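Putative lipoprotein GNA1162 (Neisseria meningitidis, PDB 4HRV) is a lipoprotein of unknown function whose family is related to the N-terminal domain of TolB, and which may bind lipid. Local coordinates at residues P20-S25 and Y89-E94. The protein carries 3 engineered substitutions. Residues are numbered along the deposited sequence; the frame is centred on the assembly and turned at random.
Sequences PPLNES and YITVTE
P21-S25 and I90-E94 run parallel, their end-to-end directions 14° apart. Three backbone bonds join them, beginning with L22 N to I90 O at 2.9 Å. V92 N then gives to L22 O at 3.0 Å, and E24 N to V92 O at 2.8 Å. L22 and E24 thus reach two alternate carbonyls of the partner strand, while L22 O receives V92 N and also a CH...O contact from T91 CA. P21 lies beside I90, its CB 3.9 Å from I90 CB, both side chains directed to one face of the sheet. M34 touches P21, I90 and V92, so helix 34-37 packs through M34 on the face that carries them. L22 and T91 lie on the other face, also side by side, with L22 CB 3.7 Å from T91 OG1; beyond them L22 touches A67, A68 and H71 of helix 67-72. In the mixed sheet, strand 15-23 lies between 48-49 and 86-99, and 104-116 and 122-133 follow antiparallel beyond 86-99. The 63 residues between the segments, more than half of them helical, also supply strand 48-49, so the link between parallel neighbours 15-23 and 86-99 is no simple beta-alpha-beta crossover. Strand 15-23 ends here, and E24 turns its side chain back over T91: CG stands anti to the carbonyl carbon (chi1 -56°) and comes within 3.5 Å of T91 CG2, an aliphatic contact made by an exposed acid. An Asx turn begins at N23, the residue of the last bridge (with V92). N23 OD1 accepts S25 OG at 2.8 Å in the carbonyl plane, on a lone pair, and S25 N at 3.0 Å from above that plane, while N23 ND2 bonds to D27 O. At T93 and E94, both paired with S109 of strand 104-116, strand 86-99 has a classic beta bulge.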
# COMPACT_ATOMS: atom_id res chain seq x y z
N PRO B 20 -9.10 12.15 13.93
CA PRO B 20 -8.67 12.88 12.73
C PRO B 20 -7.16 12.82 12.59
O PRO B 20 -6.44 13.14 13.53
CB PRO B 20 -9.12 14.31 13.02
CG PRO B 20 -10.33 14.15 13.87
CD PRO B 20 -10.09 12.90 14.71
N PRO B 21 -6.68 12.39 11.42
CA PRO B 21 -5.23 12.25 11.26
C PRO B 21 -4.49 13.59 11.30
O PRO B 21 -5.03 14.61 10.88
CB PRO B 21 -5.09 11.59 9.88
CG PRO B 21 -6.39 10.84 9.70
CD PRO B 21 -7.42 11.78 10.30
N LEU B 22 -3.27 13.56 11.82
CA LEU B 22 -2.41 14.73 11.85
C LEU B 22 -1.81 14.93 10.47
O LEU B 22 -1.40 13.97 9.81
CB LEU B 22 -1.27 14.52 12.84
CG LEU B 22 -1.25 15.23 14.18
CD1 LEU B 22 0.16 15.12 14.74
CD2 LEU B 22 -1.70 16.69 14.04
N ASN B 23 -1.75 16.18 10.03
CA ASN B 23 -1.12 16.47 8.75
C ASN B 23 0.21 17.16 9.00
O ASN B 23 0.25 18.29 9.47
CB ASN B 23 -2.03 17.37 7.92
CG ASN B 23 -1.57 17.52 6.47
OD1 ASN B 23 -0.49 17.04 6.09
ND2 ASN B 23 -2.37 18.19 5.66
N GLU B 24 1.30 16.46 8.71
CA GLU B 24 2.63 17.04 8.86
C GLU B 24 3.28 17.27 7.51
O GLU B 24 4.50 17.21 7.38
CB GLU B 24 3.51 16.17 9.75
CG GLU B 24 2.89 15.93 11.11
CD GLU B 24 3.91 15.57 12.17
OE1 GLU B 24 4.98 15.03 11.82
OE2 GLU B 24 3.63 15.83 13.37
N SER B 25 2.45 17.52 6.50
CA SER B 25 2.94 17.87 5.17
C SER B 25 2.54 19.30 4.82
O SER B 25 1.59 19.83 5.38
CB SER B 25 2.36 16.92 4.12
OG SER B 25 1.05 17.32 3.76
N TYR B 89 -3.99 6.40 15.87
CA TYR B 89 -3.42 7.69 15.50
C TYR B 89 -2.71 7.58 14.15
O TYR B 89 -1.76 6.80 14.00
CB TYR B 89 -2.41 8.17 16.53
CG TYR B 89 -2.99 8.41 17.91
CD1 TYR B 89 -2.80 7.50 18.94
CD2 TYR B 89 -3.73 9.57 18.18
CE1 TYR B 89 -3.34 7.74 20.22
CE2 TYR B 89 -4.27 9.80 19.45
CZ TYR B 89 -4.06 8.89 20.46
OH TYR B 89 -4.61 9.12 21.71
N ILE B 90 -3.13 8.39 13.19
CA ILE B 90 -2.46 8.41 11.88
C ILE B 90 -1.82 9.77 11.65
O ILE B 90 -2.43 10.79 11.94
CB ILE B 90 -3.45 8.15 10.76
CG1 ILE B 90 -4.12 6.78 10.97
CG2 ILE B 90 -2.77 8.25 9.39
CD1 ILE B 90 -5.33 6.57 10.10
N THR B 91 -0.60 9.77 11.13
CA THR B 91 0.09 10.99 10.74
C THR B 91 0.59 10.89 9.29
O THR B 91 1.30 9.95 8.93
CB THR B 91 1.28 11.28 11.67
OG1 THR B 91 0.80 11.44 13.00
CG2 THR B 91 2.02 12.55 11.25
N VAL B 92 0.19 11.85 8.46
CA VAL B 92 0.72 11.97 7.11
C VAL B 92 2.00 12.81 7.17
O VAL B 92 1.96 13.98 7.57
CB VAL B 92 -0.28 12.64 6.16
CG1 VAL B 92 0.39 12.96 4.80
CG2 VAL B 92 -1.49 11.75 5.97
N THR B 93 3.12 12.20 6.80
CA THR B 93 4.42 12.85 6.92
C THR B 93 4.90 13.39 5.57
O THR B 93 5.76 14.27 5.52
CB THR B 93 5.47 11.87 7.48
OG1 THR B 93 5.60 10.75 6.59
CG2 THR B 93 5.04 11.38 8.84
N GLU B 94 4.35 12.85 4.49
CA GLU B 94 4.66 13.37 3.17
C GLU B 94 3.43 13.38 2.25
O GLU B 94 2.62 12.46 2.27
CB GLU B 94 5.81 12.58 2.54
CG GLU B 94 6.37 13.23 1.30
CD GLU B 94 7.73 12.68 0.92
OE1 GLU B 94 8.56 13.45 0.38
OE2 GLU B 94 7.97 11.47 1.17